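Local coordinates for phosphodiesterase (Salpingoeca rosetta, PDB 5VYD), which belongs to the 3'5'-cyclic nucleotide phosphodiesterase family of the HD clan, all-helical proteins built around a metal site, here holding zinc and magnesium ions, at residues 80-85 / 209-214; 91-96 / 162-167; 141-146 / 168-173. All coordinates share one frame; numbering follows the deposited sequence.

All three contacts join helices of one all-helical family domain. Along the chain, contacts 2 and 3 are nested inside the long loop closed by contact 1, and their own segments alternate. Helix 159-174 serves both contact 2, through 162-167, and contact 3, through 168-173, whose centres lie about 11 Å apart. Contact 1, about 14 Å from the centre of contact 2 and 17 Å from that of contact 3, pairs helix 68-86 with helix 204-219. Leu211 packs on Glu94 and Val168, tying the three together. Helices 68-86, 92-104 and 204-219 carry the zinc ligands His70, His105, Asp106 and Asp219 on them or just beyond their ends.

Contact 1 of 3, residues 80-85 / 209-214; sequences LLLTSV and FVLAVL
The helical segments 80-85 and 209-214 run closer to antiparallel than parallel, at 133°, with axes 11.0 Å apart and Leu81 facing Leu214 at the nearest backbone approach. Across so wide a spacing the touching is done mostly by leucine and valine methyls. Leu214 is the hub: its CD1 lies 3.6 Å from Leu82 CD2, the two side chains meeting at a slant. The same Leu214 CD1 also reaches Val85 CG1, at 4.1 Å. Leu82 CD2 has a second neighbour, Leu211 CD2 at 4.0 Å, and here the side chains cross at about a right angle. Leu82 does not start out aimed at the other helix; with CG set anti to the carbonyl carbon (chi1 -65°), its CD2 branch comes across to touch both Leu211 and Leu214, three residues apart on one helical face. This is helix-to-helix packing inside the all-helical phosphodiesterase domain, and helix 204-219 ends in the zinc ligand Asp219. Leu81 does something different: Leu81 CD1 lies 3.4 Å from Leu214 O, a methyl against a carbonyl rather than against another side chain. Near Val85, helix 68-86 widens into a pi-type turn over 82-85. Helix 92-104 covers the layer beside Leu82 and Leu211, with Met98 touching both. Trp13 packs on Leu81, while Phe290 lies against the partly exposed Val85.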
loop_
_atom_site.group_PDB
_atom_site.type_symbol
_atom_site.label_atom_id
_atom_site.label_comp_id
_atom_site.label_asym_id
_atom_site.label_seq_id
_atom_site.Cartn_x
_atom_site.Cartn_y
_atom_site.Cartn_z
ATOM N N LEU A 80 -2.521 -1.490 -11.526
ATOM C CA LEU A 80 -2.182 -0.483 -12.526
ATOM C C LEU A 80 -0.673 -0.324 -12.671
ATOM O O LEU A 80 -0.160 -0.212 -13.792
ATOM C CB LEU A 80 -2.833 0.851 -12.161
ATOM C CG LEU A 80 -4.362 0.837 -12.143
ATOM C CD1 LEU A 80 -4.919 2.205 -11.777
ATOM C CD2 LEU A 80 -4.897 0.380 -13.492
ATOM N N LEU A 81 0.055 -0.312 -11.553
ATOM C CA LEU A 81 1.504 -0.145 -11.616
ATOM C C LEU A 81 2.160 -1.313 -12.342
ATOM O O LEU A 81 2.971 -1.113 -13.254
ATOM C CB LEU A 81 2.078 0.011 -10.205
ATOM C CG LEU A 81 1.679 1.288 -9.460
ATOM C CD1 LEU A 81 2.259 1.300 -8.058
ATOM C CD2 LEU A 81 2.124 2.522 -10.234
ATOM N N LEU A 82 1.819 -2.544 -11.952
ATOM C CA LEU A 82 2.404 -3.714 -12.599
ATOM C C LEU A 82 2.013 -3.782 -14.072
ATOM O O LEU A 82 2.859 -4.045 -14.934
ATOM C CB LEU A 82 1.975 -4.985 -11.866
ATOM C CG LEU A 82 2.466 -5.135 -10.424
ATOM C CD1 LEU A 82 1.836 -6.352 -9.763
ATOM C CD2 LEU A 82 3.981 -5.235 -10.391
ATOM N N THR A 83 0.736 -3.534 -14.377
ATOM C CA THR A 83 0.273 -3.571 -15.762
ATOM C C THR A 83 1.016 -2.557 -16.622
ATOM O O THR A 83 1.320 -2.824 -17.792
ATOM C CB THR A 83 -1.240 -3.326 -15.811
ATOM O OG1 THR A 83 -1.933 -4.577 -15.707
ATOM C CG2 THR A 83 -1.659 -2.619 -17.093
ATOM N N SER A 84 1.343 -1.400 -16.052
ATOM C CA SER A 84 1.953 -0.334 -16.831
ATOM C C SER A 84 3.462 -0.480 -16.972
ATOM O O SER A 84 4.036 0.060 -17.923
ATOM C CB SER A 84 1.628 1.021 -16.198
ATOM O OG SER A 84 2.557 2.007 -16.606
ATOM N N VAL A 85 4.119 -1.205 -16.070
ATOM C CA VAL A 85 5.568 -1.081 -15.949
ATOM C C VAL A 85 6.281 -2.430 -15.912
ATOM O O VAL A 85 7.397 -2.560 -16.427
ATOM C CB VAL A 85 5.908 -0.231 -14.708
ATOM C CG1 VAL A 85 6.923 -0.925 -13.796
ATOM C CG2 VAL A 85 6.403 1.132 -15.136
ATOM N N PHE A 209 13.309 -6.217 -5.383
ATOM C CA PHE A 209 13.396 -4.838 -4.917
ATOM C C PHE A 209 12.429 -3.939 -5.676
ATOM O O PHE A 209 11.785 -3.065 -5.083
ATOM C CB PHE A 209 14.833 -4.328 -5.053
ATOM C CG PHE A 209 14.973 -2.845 -4.838
ATOM C CD1 PHE A 209 14.915 -2.305 -3.564
ATOM C CD2 PHE A 209 15.156 -1.991 -5.912
ATOM C CE1 PHE A 209 15.036 -0.938 -3.365
ATOM C CE2 PHE A 209 15.279 -0.623 -5.720
ATOM C CZ PHE A 209 15.218 -0.097 -4.446
ATOM N N VAL A 210 12.309 -4.142 -6.989
ATOM C CA VAL A 210 11.369 -3.353 -7.780
ATOM C C VAL A 210 9.943 -3.594 -7.306
ATOM O O VAL A 210 9.140 -2.659 -7.197
ATOM C CB VAL A 210 11.530 -3.673 -9.279
ATOM C CG1 VAL A 210 10.399 -3.052 -10.081
ATOM C CG2 VAL A 210 12.874 -3.178 -9.783
ATOM N N LEU A 211 9.605 -4.853 -7.016
ATOM C CA LEU A 211 8.262 -5.168 -6.546
ATOM C C LEU A 211 7.972 -4.479 -5.219
ATOM O O LEU A 211 6.898 -3.895 -5.036
ATOM C CB LEU A 211 8.096 -6.683 -6.419
ATOM C CG LEU A 211 8.235 -7.476 -7.719
ATOM C CD1 LEU A 211 8.151 -8.973 -7.452
ATOM C CD2 LEU A 211 7.168 -7.041 -8.710
ATOM N N ALA A 212 8.922 -4.534 -4.280
ATOM C CA ALA A 212 8.761 -3.820 -3.018
ATOM C C ALA A 212 8.571 -2.328 -3.259
ATOM O O ALA A 212 7.733 -1.686 -2.613
ATOM C CB ALA A 212 9.971 -4.072 -2.117
ATOM N N VAL A 213 9.333 -1.766 -4.201
ATOM C CA VAL A 213 9.204 -0.353 -4.543
ATOM C C VAL A 213 7.811 -0.061 -5.085
ATOM O O VAL A 213 7.221 0.986 -4.791
ATOM C CB VAL A 213 10.307 0.044 -5.544
ATOM C CG1 VAL A 213 9.864 1.207 -6.425
ATOM C CG2 VAL A 213 11.593 0.393 -4.802
ATOM N N LEU A 214 7.253 -0.991 -5.865
ATOM C CA LEU A 214 5.946 -0.756 -6.469
ATOM C C LEU A 214 4.823 -0.897 -5.448
ATOM O O LEU A 214 3.872 -0.104 -5.451
ATOM C CB LEU A 214 5.732 -1.710 -7.643
ATOM C CG LEU A 214 6.644 -1.498 -8.851
ATOM C CD1 LEU A 214 6.249 -2.420 -9.987
ATOM C CD2 LEU A 214 6.623 -0.044 -9.308
#

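Contact 2 of 3, residues 91-96 / 162-167; sequences TEVELL and FKRLRA
Glu94 and Arg164 make the polar half of this contact, between helical segments that cross at -41° with axes 8.7 Å apart. Arg164 grips side-on, both donors going to one oxygen: NH2 lies 2.6 Å and NE 2.8 Å from Glu94 OE2. That oxygen stays near the guanidinium plane, but the carboxylate is turned 46° to it; NE meets the anti lone pair of Glu94 OE2, whereas NH2 comes from above the carboxylate plane. A bend at chi2 (64°) folds the arginine chain to bring its edge there. The other oxygen belongs to a capping box: Thr91 N donates to Glu94 OE1 at 3.0 Å, and Glu94 N to Thr91 OG1 at 3.1 Å. Glu94, Leu96 and Leu165 are buried, whereas Val93 and Arg164, on the solvent side, are partly exposed. Val93 CG1 meets Leu165 CB at 3.7 Å; Leu96 CG to Leu165 CD1 is merely longer, 4.0 Å. Arg207 of helix 204-219 forms a second salt bridge to Glu94 OE2. Buried, held through both carboxylate oxygens and faced by two arginines, Glu94 probably stays ionised.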
loop_
_atom_site.group_PDB
_atom_site.type_symbol
_atom_site.label_atom_id
_atom_site.label_comp_id
_atom_site.label_asym_id
_atom_site.label_seq_id
_atom_site.Cartn_x
_atom_site.Cartn_y
_atom_site.Cartn_z
ATOM N N THR A 91 7.406 -12.416 -12.994
ATOM C CA THR A 91 7.013 -13.785 -13.275
ATOM C C THR A 91 5.544 -14.001 -12.921
ATOM O O THR A 91 4.893 -13.162 -12.292
ATOM C CB THR A 91 7.889 -14.777 -12.509
ATOM O OG1 THR A 91 7.591 -14.695 -11.111
ATOM C CG2 THR A 91 9.371 -14.479 -12.729
ATOM N N GLU A 92 5.017 -15.153 -13.339
ATOM C CA GLU A 92 3.636 -15.486 -13.015
ATOM C C GLU A 92 3.452 -15.705 -11.517
ATOM O O GLU A 92 2.394 -15.381 -10.966
ATOM C CB GLU A 92 3.202 -16.724 -13.803
ATOM C CG GLU A 92 2.140 -16.446 -14.859
ATOM C CD GLU A 92 2.588 -15.438 -15.902
ATOM O OE1 GLU A 92 3.695 -15.601 -16.459
ATOM O OE2 GLU A 92 1.831 -14.477 -16.162
ATOM N N VAL A 93 4.471 -16.239 -10.842
ATOM C CA VAL A 93 4.388 -16.436 -9.399
ATOM C C VAL A 93 4.420 -15.096 -8.676
ATOM O O VAL A 93 3.628 -14.847 -7.762
ATOM C CB VAL A 93 5.519 -17.365 -8.922
ATOM C CG1 VAL A 93 5.613 -17.353 -7.406
ATOM C CG2 VAL A 93 5.287 -18.776 -9.427
ATOM N N GLU A 94 5.341 -14.213 -9.074
ATOM C CA GLU A 94 5.448 -12.911 -8.424
ATOM C C GLU A 94 4.197 -12.072 -8.645
ATOM O O GLU A 94 3.816 -11.282 -7.773
ATOM C CB GLU A 94 6.690 -12.178 -8.933
ATOM C CG GLU A 94 7.997 -12.839 -8.524
ATOM C CD GLU A 94 9.152 -12.474 -9.436
ATOM O OE1 GLU A 94 8.902 -11.857 -10.493
ATOM O OE2 GLU A 94 10.308 -12.807 -9.099
ATOM N N LEU A 95 3.540 -12.241 -9.793
ATOM C CA LEU A 95 2.305 -11.515 -10.062
ATOM C C LEU A 95 1.216 -11.907 -9.070
ATOM O O LEU A 95 0.536 -11.046 -8.500
ATOM C CB LEU A 95 1.865 -11.782 -11.501
ATOM C CG LEU A 95 0.771 -10.927 -12.131
ATOM C CD1 LEU A 95 1.144 -9.454 -12.096
ATOM C CD2 LEU A 95 0.543 -11.392 -13.557
ATOM N N LEU A 96 1.043 -13.212 -8.844
ATOM C CA LEU A 96 0.091 -13.668 -7.836
ATOM C C LEU A 96 0.512 -13.217 -6.445
ATOM O O LEU A 96 -0.335 -12.840 -5.627
ATOM C CB LEU A 96 -0.040 -15.191 -7.890
ATOM C CG LEU A 96 -0.967 -15.850 -6.863
ATOM C CD1 LEU A 96 -2.395 -15.360 -7.027
ATOM C CD2 LEU A 96 -0.909 -17.364 -6.976
ATOM N N PHE A 162 6.242 -21.661 -4.336
ATOM C CA PHE A 162 5.748 -21.128 -3.071
ATOM C C PHE A 162 6.858 -20.451 -2.279
ATOM O O PHE A 162 6.600 -19.467 -1.577
ATOM C CB PHE A 162 5.105 -22.235 -2.235
ATOM C CG PHE A 162 4.593 -21.762 -0.904
ATOM C CD1 PHE A 162 3.365 -21.133 -0.802
ATOM C CD2 PHE A 162 5.342 -21.942 0.246
ATOM C CE1 PHE A 162 2.890 -20.692 0.421
ATOM C CE2 PHE A 162 4.874 -21.503 1.470
ATOM C CZ PHE A 162 3.645 -20.877 1.557
ATOM N N LYS A 163 8.088 -20.962 -2.371
ATOM C CA LYS A 163 9.204 -20.297 -1.709
ATOM C C LYS A 163 9.414 -18.900 -2.276
ATOM O O LYS A 163 9.642 -17.944 -1.527
ATOM C CB LYS A 163 10.476 -21.133 -1.847
ATOM N N ARG A 164 9.331 -18.763 -3.602
ATOM C CA ARG A 164 9.456 -17.446 -4.216
ATOM C C ARG A 164 8.263 -16.567 -3.869
ATOM O O ARG A 164 8.433 -15.394 -3.521
ATOM C CB ARG A 164 9.600 -17.581 -5.732
ATOM C CG ARG A 164 9.685 -16.252 -6.473
ATOM C CD ARG A 164 10.931 -15.482 -6.069
ATOM N NE ARG A 164 11.093 -14.245 -6.829
ATOM C CZ ARG A 164 12.085 -13.378 -6.639
ATOM N NH1 ARG A 164 13.005 -13.610 -5.711
ATOM N NH2 ARG A 164 12.157 -12.278 -7.373
ATOM N N LEU A 165 7.048 -17.121 -3.954
ATOM C CA LEU A 165 5.853 -16.347 -3.630
ATOM C C LEU A 165 5.895 -15.842 -2.194
ATOM O O LEU A 165 5.559 -14.681 -1.927
ATOM C CB LEU A 165 4.599 -17.189 -3.866
ATOM C CG LEU A 165 3.283 -16.559 -3.398
ATOM C CD1 LEU A 165 2.293 -16.452 -4.546
ATOM C CD2 LEU A 165 2.684 -17.352 -2.242
ATOM N N ARG A 166 6.320 -16.693 -1.259
ATOM C CA ARG A 166 6.368 -16.296 0.144
ATOM C C ARG A 166 7.437 -15.239 0.383
ATOM O O ARG A 166 7.205 -14.263 1.109
ATOM C CB ARG A 166 6.607 -17.524 1.016
ATOM C CG ARG A 166 6.930 -17.225 2.465
ATOM C CD ARG A 166 6.855 -18.492 3.299
ATOM N NE ARG A 166 7.457 -18.317 4.615
ATOM C CZ ARG A 166 6.816 -17.834 5.672
ATOM N NH1 ARG A 166 5.544 -17.468 5.570
ATOM N NH2 ARG A 166 7.448 -17.714 6.830
ATOM N N ALA A 167 8.614 -15.410 -0.226
ATOM C CA ALA A 167 9.660 -14.404 -0.092
ATOM C C ALA A 167 9.227 -13.061 -0.667
ATOM O O ALA A 167 9.605 -12.014 -0.130
ATOM C CB ALA A 167 10.948 -14.885 -0.767
#

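Contact 3 of 3, residues 141-146 / 168-173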
loop_
_atom_site.group_PDB
_atom_site.type_symbol
_atom_site.label_atom_id
_atom_site.label_comp_id
_atom_site.label_asym_id
_atom_site.label_seq_id
_atom_site.Cartn_x
_atom_site.Cartn_y
_atom_site.Cartn_z
ATOM N N LEU A 141 -0.037 -12.753 9.670
ATOM C CA LEU A 141 -1.453 -13.055 9.487
ATOM C C LEU A 141 -1.760 -13.419 8.044
ATOM O O LEU A 141 -2.616 -14.273 7.786
ATOM C CB LEU A 141 -2.306 -11.866 9.916
ATOM C CG LEU A 141 -2.510 -11.665 11.412
ATOM C CD1 LEU A 141 -3.309 -10.405 11.625
ATOM C CD2 LEU A 141 -3.220 -12.860 12.023
ATOM N N ALA A 142 -1.082 -12.773 7.092
ATOM C CA ALA A 142 -1.339 -13.045 5.683
ATOM C C ALA A 142 -1.192 -14.528 5.373
ATOM O O ALA A 142 -2.002 -15.100 4.636
ATOM C CB ALA A 142 -0.395 -12.219 4.811
ATOM N N PHE A 143 -0.175 -15.172 5.944
ATOM C CA PHE A 143 0.033 -16.588 5.678
ATOM C C PHE A 143 -0.871 -17.467 6.528
ATOM O O PHE A 143 -1.248 -18.559 6.089
ATOM C CB PHE A 143 1.503 -16.945 5.891
ATOM C CG PHE A 143 2.411 -16.364 4.849
ATOM C CD1 PHE A 143 2.639 -17.036 3.661
ATOM C CD2 PHE A 143 3.012 -15.133 5.045
ATOM C CE1 PHE A 143 3.464 -16.496 2.690
ATOM C CE2 PHE A 143 3.840 -14.588 4.082
ATOM C CZ PHE A 143 4.066 -15.270 2.902
ATOM N N GLU A 144 -1.238 -17.013 7.727
ATOM C CA GLU A 144 -2.190 -17.770 8.531
ATOM C C GLU A 144 -3.541 -17.879 7.832
ATOM O O GLU A 144 -4.206 -18.915 7.929
ATOM C CB GLU A 144 -2.336 -17.121 9.909
ATOM C CG GLU A 144 -2.858 -18.041 10.995
ATOM C CD GLU A 144 -2.345 -17.656 12.374
ATOM O OE1 GLU A 144 -1.199 -18.031 12.708
ATOM O OE2 GLU A 144 -3.083 -16.973 13.119
ATOM N N ILE A 145 -3.953 -16.838 7.109
ATOM C CA ILE A 145 -5.182 -16.914 6.328
ATOM C C ILE A 145 -4.957 -17.720 5.055
ATOM O O ILE A 145 -5.760 -18.589 4.698
ATOM C CB ILE A 145 -5.701 -15.500 6.006
ATOM C CG1 ILE A 145 -5.982 -14.720 7.291
ATOM C CG2 ILE A 145 -6.942 -15.577 5.132
ATOM C CD1 ILE A 145 -6.399 -13.284 7.043
ATOM N N LEU A 146 -3.849 -17.450 4.361
ATOM C CA LEU A 146 -3.591 -18.072 3.067
ATOM C C LEU A 146 -3.385 -19.576 3.185
ATOM O O LEU A 146 -3.631 -20.310 2.221
ATOM C CB LEU A 146 -2.366 -17.423 2.422
ATOM C CG LEU A 146 -2.039 -17.748 0.967
ATOM C CD1 LEU A 146 -3.116 -17.199 0.047
ATOM C CD2 LEU A 146 -0.676 -17.187 0.600
ATOM N N VAL A 168 8.437 -13.066 -1.746
ATOM C CA VAL A 168 7.976 -11.811 -2.336
ATOM C C VAL A 168 6.924 -11.153 -1.448
ATOM O O VAL A 168 6.945 -9.933 -1.238
ATOM C CB VAL A 168 7.448 -12.048 -3.762
ATOM C CG1 VAL A 168 6.762 -10.794 -4.289
ATOM C CG2 VAL A 168 8.585 -12.455 -4.689
ATOM N N ILE A 169 5.987 -11.943 -0.915
ATOM C CA ILE A 169 4.960 -11.392 -0.034
ATOM C C ILE A 169 5.595 -10.787 1.210
ATOM O O ILE A 169 5.246 -9.677 1.628
ATOM C CB ILE A 169 3.927 -12.476 0.329
ATOM C CG1 ILE A 169 3.088 -12.856 -0.892
ATOM C CG2 ILE A 169 3.036 -12.010 1.485
ATOM C CD1 ILE A 169 2.206 -14.066 -0.664
ATOM N N ILE A 170 6.545 -11.502 1.815
ATOM C CA ILE A 170 7.188 -11.008 3.029
ATOM C C ILE A 170 7.938 -9.713 2.744
ATOM O O ILE A 170 7.753 -8.702 3.432
ATOM C CB ILE A 170 8.121 -12.082 3.616
ATOM C CG1 ILE A 170 7.309 -13.265 4.154
ATOM C CG2 ILE A 170 9.009 -11.479 4.693
ATOM C CD1 ILE A 170 8.163 -14.450 4.570
ATOM N N ASN A 171 8.792 -9.724 1.718
ATOM C CA ASN A 171 9.640 -8.569 1.448
ATOM C C ASN A 171 8.809 -7.339 1.103
ATOM O O ASN A 171 9.126 -6.226 1.537
ATOM C CB ASN A 171 10.621 -8.894 0.320
ATOM C CG ASN A 171 11.620 -7.777 0.070
ATOM O OD1 ASN A 171 11.493 -7.019 -0.892
ATOM N ND2 ASN A 171 12.622 -7.674 0.936
ATOM N N CYS A 172 7.737 -7.520 0.331
ATOM C CA CYS A 172 6.925 -6.378 -0.074
ATOM C C CYS A 172 6.150 -5.800 1.103
ATOM O O CYS A 172 6.087 -4.576 1.268
ATOM C CB CYS A 172 5.978 -6.781 -1.200
ATOM S SG CYS A 172 6.790 -6.981 -2.788
ATOM N N ILE A 173 5.560 -6.661 1.934
ATOM C CA ILE A 173 4.805 -6.173 3.083
ATOM C C ILE A 173 5.733 -5.489 4.078
ATOM O O ILE A 173 5.432 -4.400 4.583
ATOM C CB ILE A 173 4.017 -7.323 3.736
ATOM C CG1 ILE A 173 2.951 -7.852 2.771
ATOM C CG2 ILE A 173 3.387 -6.858 5.039
ATOM C CD1 ILE A 173 2.008 -8.859 3.391
#
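Phe143 reaches across to two successive isoleucines. The CZ corner of its ring lies 3.7 Å from Ile169 CG2, and the adjoining CE2 comes as close, 3.7 Å, to Ile170 CG1. Phe143 and Ile169 approach from opposite directions; Ile170 instead lies at about a right angle to the phenylalanine side chain. A chi1 of -70° lays Phe143 CG beside the backbone N and carries the ring's far end over toward helix 159-174. Ile169, by contrast, already starts toward the other helix and presents its CG2 branch to the ring. Its CD1 branch extends to Leu146 CD2, 4.4 Å away, a looser touch matched by Ala142 CB and Ile173 CD1, also at 4.4 Å. Behind these side chains the consecutive helices 133-146 and 159-174 run roughly antiparallel, 146° between their directions, with axes 11.4 Å apart, a spacing bridged by the Phe143 ring and the isoleucine branches. Helix 92-104 fills in from one flank, Ser104 touching Ala142 and Ile100 touching Leu146, and Trp52 of helix 46-59 also packs on Leu146. The Ile173 end of the contact lies near the metal ions, its side chain about 7 Å from the magnesium ion. Arg166 places its guanidinium over a face of the Phe143 ring, a cation-pi contact; the ring probably steadies this charge, while cohesion between the two segments themselves is apolar.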